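Local atomic coordinates of Myo-inositol 2-dehydrogenase (Lactobacillus plantarum WCFS1, PDB entry 3CEA), a protein that probably catalyses the NAD-dependent oxidation of myo-inositol at its C2 hydroxyl, giving scyllo-inosose. Residues Asp65-Glu70 against Met92-Asn97; Arg139-Ile144 against Val263-His268; Gly226-Lys231 against Lys330-Ser335. All coordinates share one frame; numbering follows the deposited sequence.

Contact 1 (Asp65-Glu70 against Met92-Asn97); sequences DMIDTE and MNAGLN
Met66 O, one residue ahead of the Ile67 that meets Ala94 and Leu96, is gripped by two backbone amides: Glu70 N at 2.9 Å and, more loosely, Thr69 N at 3.3 Å. These bonds lie at the C-terminal side of helix 63-67 in the Rossmann fold, where 65-70 leads from strand 58-60 toward strand 74-77. The segment 92-97 completes the beta-alpha-beta crossover that joins strands 74-77 and 97-100. The second helix stops in a Schellman motif: Gly95, with positive phi, gives its amide to Met92 O at 3.1 Å, and Leu96 N reaches back to Ala91 O. That turn presents Ala94 and Leu96 to the same isoleucine. With chi1 at -66°, the CG2 methyl of Ile67 stands anti to the backbone N and faces the other segment, where its closest partner is Ala94 CB at 3.7 Å. Ile75 of strand 74-77 touches both Ile67 and Leu96, so a helix residue and a loop residue rest on the same strand. Asp68 OD2 is hydrogen-bonded to Tyr90 OH of helix 84-93, a second tie between the two regions. The same Ile67 methyl also meets the leucine branch, with CG2 standing 4.2 Å from Leu96 CD2.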
ATOM      1  N   ASP A  65     -15.901  -1.390 -50.065  1.00 47.61           N
ATOM      2  CA  ASP A  65     -17.020  -0.547 -50.476  1.00 47.14           C
ATOM      3  C   ASP A  65     -16.950   0.824 -49.812  1.00 46.34           C
ATOM      4  O   ASP A  65     -17.175   1.842 -50.464  1.00 46.45           O
ATOM      5  CB  ASP A  65     -18.361  -1.216 -50.148  1.00 47.57           C
ATOM      6  CG  ASP A  65     -18.771  -2.255 -51.180  1.00 49.04           C
ATOM      7  OD1 ASP A  65     -18.137  -2.332 -52.255  1.00 49.51           O
ATOM      8  OD2 ASP A  65     -19.743  -2.995 -50.915  1.00 50.86           O
HETATM    9  N   MSE A  66     -16.628   0.840 -48.519  1.00 45.37           N
HETATM   10  CA  MSE A  66     -16.537   2.082 -47.753  1.00 44.11           C
HETATM   11  C   MSE A  66     -15.410   2.986 -48.255  1.00 44.31           C
HETATM   12  O   MSE A  66     -15.611   4.186 -48.443  1.00 44.34           O
HETATM   13  CB  MSE A  66     -16.360   1.786 -46.262  1.00 43.99           C
HETATM   14  CG  MSE A  66     -16.431   3.022 -45.371  1.00 43.39           C
HETATM   15 SE   MSE A  66     -16.324   2.612 -43.473  0.75 42.10          SE
HETATM   16  CE  MSE A  66     -14.501   1.965 -43.411  1.00 43.12           C
ATOM     17  N   ILE A  67     -14.237   2.397 -48.476  1.00 44.34           N
ATOM     18  CA  ILE A  67     -13.053   3.132 -48.928  1.00 44.43           C
ATOM     19  C   ILE A  67     -13.242   3.721 -50.334  1.00 44.75           C
ATOM     20  O   ILE A  67     -12.722   4.799 -50.637  1.00 44.66           O
ATOM     21  CB  ILE A  67     -11.772   2.246 -48.841  1.00 44.32           C
ATOM     22  CG1 ILE A  67     -11.446   1.934 -47.374  1.00 44.25           C
ATOM     23  CG2 ILE A  67     -10.577   2.927 -49.515  1.00 44.26           C
ATOM     24  CD1 ILE A  67     -10.459   0.793 -47.163  1.00 44.22           C
ATOM     25  N   ASP A  68     -14.006   3.023 -51.172  1.00 45.21           N
ATOM     26  CA  ASP A  68     -14.242   3.444 -52.553  1.00 45.67           C
ATOM     27  C   ASP A  68     -15.458   4.362 -52.726  1.00 45.96           C
ATOM     28  O   ASP A  68     -15.736   4.823 -53.839  1.00 46.04           O
ATOM     29  CB  ASP A  68     -14.373   2.222 -53.470  1.00 45.70           C
ATOM     30  CG  ASP A  68     -13.105   1.379 -53.516  1.00 46.22           C
ATOM     31  OD1 ASP A  68     -11.996   1.926 -53.313  1.00 46.23           O
ATOM     32  OD2 ASP A  68     -13.224   0.159 -53.762  1.00 46.25           O
ATOM     33  N   THR A  69     -16.173   4.630 -51.635  1.00 46.26           N
ATOM     34  CA  THR A  69     -17.393   5.443 -51.696  1.00 46.69           C
ATOM     35  C   THR A  69     -17.308   6.703 -50.837  1.00 46.80           C
ATOM     36  O   THR A  69     -17.819   7.754 -51.222  1.00 46.86           O
ATOM     37  CB  THR A  69     -18.649   4.631 -51.288  1.00 46.72           C
ATOM     38  OG1 THR A  69     -18.622   3.345 -51.919  1.00 47.49           O
ATOM     39  CG2 THR A  69     -19.928   5.356 -51.693  1.00 47.39           C
ATOM     40  N   GLU A  70     -16.670   6.593 -49.675  1.00 47.02           N
ATOM     41  CA  GLU A  70     -16.626   7.698 -48.721  1.00 47.14           C
ATOM     42  C   GLU A  70     -15.506   8.691 -49.017  1.00 47.23           C
ATOM     43  O   GLU A  70     -14.416   8.311 -49.456  1.00 46.79           O
ATOM     44  CB  GLU A  70     -16.499   7.174 -47.287  1.00 47.20           C
ATOM     45  CG  GLU A  70     -17.675   6.326 -46.810  1.00 47.52           C
ATOM     46  CD  GLU A  70     -18.947   7.129 -46.571  1.00 47.98           C
ATOM     47  OE1 GLU A  70     -18.876   8.220 -45.964  1.00 47.32           O
ATOM     48  OE2 GLU A  70     -20.024   6.657 -46.985  1.00 48.07           O
HETATM   49  N   MSE A  92      -3.949   2.382 -47.982  1.00 43.84           N
HETATM   50  CA  MSE A  92      -2.743   3.112 -48.391  1.00 44.09           C
HETATM   51  C   MSE A  92      -2.778   3.431 -49.889  1.00 44.06           C
HETATM   52  O   MSE A  92      -2.453   4.548 -50.299  1.00 44.06           O
HETATM   53  CB  MSE A  92      -1.470   2.320 -48.061  1.00 44.13           C
HETATM   54  CG  MSE A  92      -1.154   2.148 -46.573  1.00 45.21           C
HETATM   55 SE   MSE A  92      -0.551   3.749 -45.623  0.75 48.16          SE
HETATM   56  CE  MSE A  92       0.852   4.302 -46.759  1.00 46.73           C
ATOM     57  N   ASN A  93      -3.181   2.446 -50.693  1.00 43.92           N
ATOM     58  CA  ASN A  93      -3.284   2.600 -52.146  1.00 43.98           C
ATOM     59  C   ASN A  93      -4.358   3.592 -52.586  1.00 44.24           C
ATOM     60  O   ASN A  93      -4.299   4.130 -53.694  1.00 44.37           O
ATOM     61  CB  ASN A  93      -3.529   1.244 -52.816  1.00 43.87           C
ATOM     62  CG  ASN A  93      -2.280   0.387 -52.886  1.00 43.48           C
ATOM     63  OD1 ASN A  93      -1.163   0.897 -52.985  1.00 44.21           O
ATOM     64  ND2 ASN A  93      -2.465  -0.927 -52.846  1.00 42.71           N
ATOM     65  N   ALA A  94      -5.339   3.824 -51.717  1.00 44.25           N
ATOM     66  CA  ALA A  94      -6.412   4.770 -51.992  1.00 44.33           C
ATOM     67  C   ALA A  94      -6.083   6.175 -51.484  1.00 44.61           C
ATOM     68  O   ALA A  94      -6.942   7.060 -51.489  1.00 44.89           O
ATOM     69  CB  ALA A  94      -7.716   4.272 -51.393  1.00 44.41           C
ATOM     70  N   GLY A  95      -4.841   6.372 -51.045  1.00 44.74           N
ATOM     71  CA  GLY A  95      -4.358   7.690 -50.625  1.00 44.67           C
ATOM     72  C   GLY A  95      -4.661   8.062 -49.186  1.00 44.71           C
ATOM     73  O   GLY A  95      -4.339   9.169 -48.742  1.00 44.98           O
ATOM     74  N   LEU A  96      -5.269   7.134 -48.453  1.00 44.45           N
ATOM     75  CA  LEU A  96      -5.682   7.370 -47.073  1.00 44.08           C
ATOM     76  C   LEU A  96      -4.514   7.309 -46.091  1.00 43.96           C
ATOM     77  O   LEU A  96      -3.534   6.592 -46.309  1.00 43.69           O
ATOM     78  CB  LEU A  96      -6.755   6.353 -46.662  1.00 44.07           C
ATOM     79  CG  LEU A  96      -8.241   6.589 -46.971  1.00 43.84           C
ATOM     80  CD1 LEU A  96      -8.525   6.823 -48.453  1.00 45.57           C
ATOM     81  CD2 LEU A  96      -9.054   5.411 -46.463  1.00 43.92           C
ATOM     82  N   ASN A  97      -4.627   8.082 -45.014  1.00 43.77           N
ATOM     83  CA  ASN A  97      -3.742   7.949 -43.866  1.00 43.59           C
ATOM     84  C   ASN A  97      -4.306   6.856 -42.971  1.00 43.43           C
ATOM     85  O   ASN A  97      -5.519   6.782 -42.767  1.00 43.27           O
ATOM     86  CB  ASN A  97      -3.632   9.273 -43.109  1.00 43.71           C
ATOM     87  CG  ASN A  97      -3.055  10.387 -43.966  1.00 44.40           C
ATOM     88  OD1 ASN A  97      -1.837  10.502 -44.122  1.00 45.21           O
ATOM     89  ND2 ASN A  97      -3.929  11.217 -44.526  1.00 43.63           N
TER

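Contact 2 (Arg139-Ile144 against Val263-His268)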
ATOM      1  N   ARG A 139       5.358   6.712 -19.075  1.00 40.93           N
ATOM      2  CA  ARG A 139       6.151   7.894 -19.431  1.00 41.00           C
ATOM      3  C   ARG A 139       6.953   8.444 -18.250  1.00 40.86           C
ATOM      4  O   ARG A 139       8.099   8.864 -18.414  1.00 41.34           O
ATOM      5  CB  ARG A 139       5.253   8.996 -20.000  1.00 40.96           C
ATOM      6  CG  ARG A 139       5.096   8.974 -21.508  1.00 42.01           C
ATOM      7  CD  ARG A 139       4.296  10.187 -21.971  1.00 44.69           C
ATOM      8  NE  ARG A 139       4.449  10.438 -23.401  1.00 47.39           N
ATOM      9  N   TYR A 140       6.337   8.444 -17.069  1.00 40.49           N
ATOM     10  CA  TYR A 140       6.984   8.903 -15.839  1.00 40.29           C
ATOM     11  C   TYR A 140       8.171   8.009 -15.477  1.00 40.06           C
ATOM     12  O   TYR A 140       9.245   8.502 -15.124  1.00 40.13           O
ATOM     13  CB  TYR A 140       5.961   8.948 -14.697  1.00 40.06           C
ATOM     14  CG  TYR A 140       6.494   9.457 -13.375  1.00 39.43           C
ATOM     15  CD1 TYR A 140       6.687  10.819 -13.155  1.00 38.48           C
ATOM     16  CD2 TYR A 140       6.786   8.574 -12.336  1.00 40.65           C
ATOM     17  CE1 TYR A 140       7.167  11.291 -11.940  1.00 38.34           C
ATOM     18  CE2 TYR A 140       7.266   9.036 -11.112  1.00 40.05           C
ATOM     19  CZ  TYR A 140       7.455  10.393 -10.923  1.00 39.42           C
ATOM     20  OH  TYR A 140       7.931  10.847  -9.715  1.00 39.59           O
ATOM     21  N   ALA A 141       7.963   6.699 -15.583  1.00 39.87           N
ATOM     22  CA  ALA A 141       8.999   5.710 -15.314  1.00 40.15           C
ATOM     23  C   ALA A 141      10.136   5.767 -16.331  1.00 40.62           C
ATOM     24  O   ALA A 141      11.297   5.563 -15.975  1.00 40.65           O
ATOM     25  CB  ALA A 141       8.396   4.322 -15.275  1.00 39.72           C
ATOM     26  N   LYS A 142       9.792   6.036 -17.592  1.00 41.12           N
ATOM     27  CA  LYS A 142      10.776   6.199 -18.664  1.00 41.51           C
ATOM     28  C   LYS A 142      11.667   7.413 -18.408  1.00 42.16           C
ATOM     29  O   LYS A 142      12.868   7.382 -18.685  1.00 41.85           O
ATOM     30  CB  LYS A 142      10.074   6.314 -20.025  1.00 41.53           C
ATOM     31  CG  LYS A 142      10.998   6.485 -21.238  1.00 41.29           C
ATOM     32  CD  LYS A 142      11.925   5.284 -21.440  1.00 42.55           C
ATOM     33  CE  LYS A 142      12.512   5.253 -22.847  1.00 42.97           C
ATOM     34  NZ  LYS A 142      13.493   6.351 -23.094  1.00 45.89           N
ATOM     35  N   LYS A 143      11.066   8.473 -17.874  1.00 43.07           N
ATOM     36  CA  LYS A 143      11.791   9.685 -17.517  1.00 44.44           C
ATOM     37  C   LYS A 143      12.733   9.410 -16.344  1.00 44.77           C
ATOM     38  O   LYS A 143      13.889   9.827 -16.370  1.00 44.63           O
ATOM     39  CB  LYS A 143      10.814  10.816 -17.181  1.00 44.85           C
ATOM     40  CG  LYS A 143      11.449  12.190 -17.126  1.00 46.74           C
ATOM     41  CD  LYS A 143      10.469  13.225 -16.597  1.00 51.75           C
ATOM     42  CE  LYS A 143      11.156  14.564 -16.339  1.00 53.49           C
ATOM     43  NZ  LYS A 143      11.674  15.191 -17.587  1.00 53.85           N
ATOM     44  N   ILE A 144      12.231   8.695 -15.335  1.00 45.23           N
ATOM     45  CA  ILE A 144      13.032   8.258 -14.186  1.00 45.69           C
ATOM     46  C   ILE A 144      14.271   7.484 -14.645  1.00 45.98           C
ATOM     47  O   ILE A 144      15.388   7.774 -14.212  1.00 46.22           O
ATOM     48  CB  ILE A 144      12.187   7.386 -13.205  1.00 45.88           C
ATOM     49  CG1 ILE A 144      11.268   8.267 -12.355  1.00 45.31           C
ATOM     50  CG2 ILE A 144      13.079   6.517 -12.305  1.00 45.58           C
ATOM     51  CD1 ILE A 144      10.287   7.486 -11.506  1.00 45.77           C
ATOM     52  N   VAL A 263      11.821   0.468 -10.360  1.00 38.63           N
ATOM     53  CA  VAL A 263      10.480   1.022 -10.474  1.00 38.74           C
ATOM     54  C   VAL A 263       9.513  -0.101 -10.796  1.00 39.28           C
ATOM     55  O   VAL A 263       9.851  -1.037 -11.521  1.00 39.44           O
ATOM     56  CB  VAL A 263      10.347   2.177 -11.530  1.00 39.10           C
ATOM     57  CG1 VAL A 263      11.178   3.407 -11.126  1.00 36.78           C
ATOM     58  CG2 VAL A 263      10.702   1.707 -12.941  1.00 38.37           C
ATOM     59  N   ARG A 264       8.321  -0.018 -10.217  1.00 39.54           N
ATOM     60  CA  ARG A 264       7.221  -0.881 -10.603  1.00 39.84           C
ATOM     61  C   ARG A 264       6.055  -0.019 -11.045  1.00 40.23           C
ATOM     62  O   ARG A 264       5.685   0.944 -10.372  1.00 40.05           O
ATOM     63  CB  ARG A 264       6.819  -1.811  -9.463  1.00 39.86           C
ATOM     64  CG  ARG A 264       7.702  -3.035  -9.356  1.00 40.43           C
ATOM     65  CD  ARG A 264       7.553  -3.698  -8.012  1.00 39.98           C
ATOM     66  NE  ARG A 264       8.308  -4.942  -7.938  1.00 42.12           N
ATOM     67  CZ  ARG A 264       8.398  -5.703  -6.853  1.00 43.24           C
ATOM     68  NH1 ARG A 264       7.782  -5.353  -5.730  1.00 43.43           N
ATOM     69  NH2 ARG A 264       9.107  -6.822  -6.889  1.00 44.84           N
ATOM     70  N   ILE A 265       5.501  -0.367 -12.201  1.00 40.62           N
ATOM     71  CA  ILE A 265       4.386   0.358 -12.782  1.00 40.77           C
ATOM     72  C   ILE A 265       3.175  -0.559 -12.723  1.00 41.19           C
ATOM     73  O   ILE A 265       3.200  -1.663 -13.267  1.00 41.20           O
ATOM     74  CB  ILE A 265       4.694   0.785 -14.238  1.00 40.59           C
ATOM     75  CG1 ILE A 265       5.997   1.592 -14.285  1.00 41.05           C
ATOM     76  CG2 ILE A 265       3.546   1.609 -14.813  1.00 40.35           C
ATOM     77  CD1 ILE A 265       6.858   1.316 -15.505  1.00 40.83           C
ATOM     78  N   GLY A 266       2.130  -0.104 -12.040  1.00 41.46           N
ATOM     79  CA  GLY A 266       0.907  -0.881 -11.886  1.00 42.02           C
ATOM     80  C   GLY A 266       1.117  -2.173 -11.115  1.00 42.47           C
ATOM     81  O   GLY A 266       0.705  -3.243 -11.564  1.00 42.43           O
ATOM     82  N   GLU A 267       1.767  -2.072  -9.959  1.00 42.89           N
ATOM     83  CA  GLU A 267       1.964  -3.220  -9.081  1.00 43.77           C
ATOM     84  C   GLU A 267       0.609  -3.823  -8.713  1.00 43.94           C
ATOM     85  O   GLU A 267       0.421  -5.040  -8.778  1.00 43.82           O
ATOM     86  CB  GLU A 267       2.731  -2.800  -7.830  1.00 44.20           C
ATOM     87  CG  GLU A 267       3.422  -3.936  -7.101  1.00 46.58           C
ATOM     88  CD  GLU A 267       4.529  -3.454  -6.180  1.00 49.67           C
ATOM     89  OE1 GLU A 267       4.714  -2.226  -6.036  1.00 49.49           O
ATOM     90  OE2 GLU A 267       5.223  -4.312  -5.598  1.00 52.79           O
ATOM     91  N   HIS A 268      -0.325  -2.949  -8.335  1.00 44.12           N
ATOM     92  CA  HIS A 268      -1.731  -3.304  -8.157  1.00 43.47           C
ATOM     93  C   HIS A 268      -2.574  -2.483  -9.134  1.00 43.18           C
ATOM     94  O   HIS A 268      -2.308  -1.291  -9.329  1.00 43.60           O
ATOM     95  CB  HIS A 268      -2.191  -3.034  -6.719  1.00 43.32           C
ATOM     96  CG  HIS A 268      -1.398  -3.758  -5.673  1.00 43.99           C
ATOM     97  ND1 HIS A 268      -1.278  -3.295  -4.381  1.00 45.80           N
ATOM     98  CD2 HIS A 268      -0.679  -4.906  -5.727  1.00 43.95           C
ATOM     99  CE1 HIS A 268      -0.526  -4.128  -3.683  1.00 45.42           C
ATOM    100  NE2 HIS A 268      -0.148  -5.112  -4.477  1.00 45.19           N
TER
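Ala141 puts its single methyl into the dip between Val263 and Ile265, two residues that face the helix from the same side of their strand. The fit is tight at one end, where Ala141 CB lies 3.4 Å from Ile265 CD1. At the other end Val263 CG2 stands back, 4.2 Å from Ala141 CB. Ile265 carries an imperfectly staggered chi2 of 142° just where its terminal methyl presses on the alanine. Val263 makes the complementary bump, a fork whose two methyls part between helix positions one turn apart. Its CG2 heads for Ala141, and its CG1 nestles against Ile144, 3.8 Å from the CG2 branch of that isoleucine. Val263 and Ile144 point in opposing senses and lie flank to flank. All of this is apolar, and the axes of 139-144 and 263-265 run nearly antiparallel (167°), 9.4 Å apart at closest. Arg264 points the other way and forms salt bridges to Glu267 and Glu255. Strand 262-265 is the outermost strand of the mixed sheet within its own chain, paired with 251-258, and a strand of the second subunit continues the sheet beyond it; helix 136-146 packs along this edge strand, and Ile144 also touches Val276 of that second subunit.

Contact 3 (Gly226-Lys231 against Lys330-Ser335); sequences GVAQLK and KACQQS
Cys332 directs its thiol from helix 319-338 at Ala228 and Leu230, two neighbours on one face of strand 225-232, in the mixed sheet of the GFO/IDH/MocA C-terminal domain. The two partners meet the sulfur from quite different directions. Leu230 CD2 stands ahead of the thiol, 3.7 Å from Cys332 SG and close to the continuation of the CB-SG bond, with a CB-SG...CD2 angle of about 153°. Ala228 CB comes in from the flank instead, also 3.7 Å from Cys332 SG but nearly square to the same bond, at about 88°. Cys332 keeps SG anti to its carbonyl carbon (chi1 -62°), a setting that lets the sulfur touch both residues at once. The leucine has to lean over to join in, its branched end coming closer to the helix than its start suggests. Phe183 of helix 182-198 touches both Ala228 and Cys332, and Ala205 of strand 202-210 touches both Leu230 and Cys332, so the sulfur sits in a buried apolar setting. On the opposite face of the strand, Val227 and Gln229 meet the third subunit. Ala228 and Cys332 are the closest pair of backbones, with Ala228 CA 6.2 Å from Cys332 CA, and Ala228 CB lies 4.1 Å from Cys332 CB.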
ATOM      1  N   GLY A 226       1.283 -17.734 -20.920  1.00 46.45           N
ATOM      2  CA  GLY A 226       2.561 -17.809 -21.606  1.00 45.74           C
ATOM      3  C   GLY A 226       3.615 -17.078 -20.806  1.00 45.22           C
ATOM      4  O   GLY A 226       3.488 -15.880 -20.553  1.00 45.33           O
ATOM      5  N   VAL A 227       4.652 -17.802 -20.396  1.00 44.54           N
ATOM      6  CA  VAL A 227       5.776 -17.199 -19.690  1.00 43.59           C
ATOM      7  C   VAL A 227       7.010 -17.271 -20.580  1.00 43.57           C
ATOM      8  O   VAL A 227       7.373 -18.346 -21.064  1.00 43.74           O
ATOM      9  CB  VAL A 227       6.056 -17.889 -18.328  1.00 43.44           C
ATOM     10  CG1 VAL A 227       7.116 -17.124 -17.542  1.00 42.52           C
ATOM     11  CG2 VAL A 227       4.778 -18.006 -17.501  1.00 42.39           C
ATOM     12  N   ALA A 228       7.641 -16.121 -20.801  1.00 43.29           N
ATOM     13  CA  ALA A 228       8.861 -16.050 -21.602  1.00 42.96           C
ATOM     14  C   ALA A 228      10.007 -15.399 -20.840  1.00 43.02           C
ATOM     15  O   ALA A 228       9.809 -14.410 -20.136  1.00 43.39           O
ATOM     16  CB  ALA A 228       8.605 -15.300 -22.896  1.00 42.62           C
ATOM     17  N   GLN A 229      11.202 -15.970 -20.979  1.00 42.59           N
ATOM     18  CA  GLN A 229      12.424 -15.328 -20.519  1.00 42.02           C
ATOM     19  C   GLN A 229      13.267 -14.953 -21.732  1.00 42.00           C
ATOM     20  O   GLN A 229      13.318 -15.705 -22.709  1.00 41.71           O
ATOM     21  CB  GLN A 229      13.206 -16.229 -19.564  1.00 42.13           C
ATOM     22  CG  GLN A 229      14.350 -15.515 -18.840  1.00 43.15           C
ATOM     23  CD  GLN A 229      14.921 -16.321 -17.694  1.00 44.42           C
ATOM     24  OE1 GLN A 229      14.207 -16.678 -16.757  1.00 45.95           O
ATOM     25  NE2 GLN A 229      16.217 -16.601 -17.755  1.00 44.75           N
ATOM     26  N   LEU A 230      13.915 -13.788 -21.666  1.00 41.64           N
ATOM     27  CA  LEU A 230      14.651 -13.238 -22.803  1.00 41.47           C
ATOM     28  C   LEU A 230      16.059 -12.780 -22.438  1.00 41.79           C
ATOM     29  O   LEU A 230      16.289 -12.204 -21.373  1.00 41.32           O
ATOM     30  CB  LEU A 230      13.892 -12.060 -23.435  1.00 41.39           C
ATOM     31  CG  LEU A 230      12.411 -12.145 -23.832  1.00 41.71           C
ATOM     32  CD1 LEU A 230      11.888 -10.756 -24.168  1.00 42.46           C
ATOM     33  CD2 LEU A 230      12.167 -13.092 -25.002  1.00 40.52           C
ATOM     34  N   LYS A 231      16.996 -13.034 -23.345  1.00 42.33           N
ATOM     35  CA  LYS A 231      18.351 -12.524 -23.233  1.00 42.72           C
ATOM     36  C   LYS A 231      18.462 -11.341 -24.186  1.00 42.92           C
ATOM     37  O   LYS A 231      18.177 -11.477 -25.378  1.00 43.41           O
ATOM     38  CB  LYS A 231      19.360 -13.619 -23.597  1.00 42.65           C
ATOM     39  CG  LYS A 231      20.805 -13.279 -23.279  1.00 42.99           C
ATOM     40  CD  LYS A 231      21.756 -14.385 -23.726  1.00 42.95           C
ATOM     41  CE  LYS A 231      23.194 -14.062 -23.324  1.00 44.31           C
ATOM     42  NZ  LYS A 231      24.154 -15.122 -23.753  1.00 45.65           N
ATOM     43  N   LYS A 330       6.503 -14.021 -31.754  1.00 45.92           N
ATOM     44  CA  LYS A 330       6.377 -15.300 -32.452  1.00 46.38           C
ATOM     45  C   LYS A 330       7.531 -16.252 -32.121  1.00 46.27           C
ATOM     46  O   LYS A 330       7.379 -17.474 -32.214  1.00 46.30           O
ATOM     47  CB  LYS A 330       6.255 -15.091 -33.966  1.00 46.77           C
ATOM     48  CG  LYS A 330       4.898 -14.553 -34.412  1.00 46.88           C
ATOM     49  CD  LYS A 330       4.717 -14.666 -35.918  1.00 47.07           C
ATOM     50  N   ALA A 331       8.671 -15.685 -31.728  1.00 45.79           N
ATOM     51  CA  ALA A 331       9.822 -16.471 -31.290  1.00 45.35           C
ATOM     52  C   ALA A 331       9.575 -17.112 -29.924  1.00 44.95           C
ATOM     53  O   ALA A 331      10.047 -18.215 -29.660  1.00 45.03           O
ATOM     54  CB  ALA A 331      11.078 -15.610 -31.260  1.00 45.52           C
ATOM     55  N   CYS A 332       8.834 -16.417 -29.063  1.00 44.66           N
ATOM     56  CA  CYS A 332       8.476 -16.940 -27.747  1.00 44.38           C
ATOM     57  C   CYS A 332       7.462 -18.070 -27.881  1.00 44.88           C
ATOM     58  O   CYS A 332       7.540 -19.070 -27.164  1.00 44.94           O
ATOM     59  CB  CYS A 332       7.909 -15.836 -26.858  1.00 44.28           C
ATOM     60  SG  CYS A 332       9.052 -14.485 -26.491  1.00 42.92           S
ATOM     61  N   GLN A 333       6.518 -17.899 -28.808  1.00 45.20           N
ATOM     62  CA  GLN A 333       5.500 -18.905 -29.095  1.00 45.47           C
ATOM     63  C   GLN A 333       6.125 -20.156 -29.702  1.00 45.37           C
ATOM     64  O   GLN A 333       5.740 -21.274 -29.357  1.00 45.41           O
ATOM     65  CB  GLN A 333       4.423 -18.336 -30.025  1.00 45.53           C
ATOM     66  CG  GLN A 333       3.189 -19.222 -30.176  1.00 46.62           C
ATOM     67  CD  GLN A 333       2.403 -19.371 -28.879  1.00 49.02           C
ATOM     68  OE1 GLN A 333       1.935 -18.386 -28.302  1.00 48.41           O
ATOM     69  NE2 GLN A 333       2.251 -20.611 -28.419  1.00 50.09           N
ATOM     70  N   GLN A 334       7.088 -19.957 -30.601  1.00 45.21           N
ATOM     71  CA  GLN A 334       7.816 -21.055 -31.226  1.00 45.23           C
ATOM     72  C   GLN A 334       8.614 -21.842 -30.192  1.00 44.49           C
ATOM     73  O   GLN A 334       8.613 -23.071 -30.215  1.00 44.59           O
ATOM     74  CB  GLN A 334       8.747 -20.530 -32.320  1.00 45.33           C
ATOM     75  CG  GLN A 334       9.365 -21.621 -33.193  1.00 46.48           C
ATOM     76  CD  GLN A 334      10.478 -21.104 -34.090  1.00 46.39           C
ATOM     77  OE1 GLN A 334      10.694 -19.896 -34.204  1.00 49.82           O
ATOM     78  NE2 GLN A 334      11.192 -22.023 -34.734  1.00 48.71           N
ATOM     79  N   SER A 335       9.281 -21.123 -29.289  1.00 43.75           N
ATOM     80  CA  SER A 335      10.081 -21.724 -28.219  1.00 43.18           C
ATOM     81  C   SER A 335       9.265 -22.688 -27.358  1.00 42.93           C
ATOM     82  O   SER A 335       9.744 -23.760 -26.989  1.00 42.60           O
ATOM     83  CB  SER A 335      10.702 -20.630 -27.346  1.00 43.00           C
ATOM     84  OG  SER A 335      11.446 -21.187 -26.278  1.00 42.02           O
TER

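In the fold
Contact 1 belongs to the NAD-binding Rossmann domain, whereas contacts 2 and 3 both reach the mixed sheet of the other domain, on the far side of the chain's centre. The nearest atoms of contact 1 are about 21 Å from those of contact 2 and of contact 3 alike. Contacts 2 and 3 have centres 24 Å apart and nearest atoms about 15 Å apart. Their segments alternate along the chain, and both touch the third subunit. As for the cofactor, the side chain of Ile67 in contact 1 comes to about 10 Å from bound NAD, on the cofactor domain but not in touch with the cofactor.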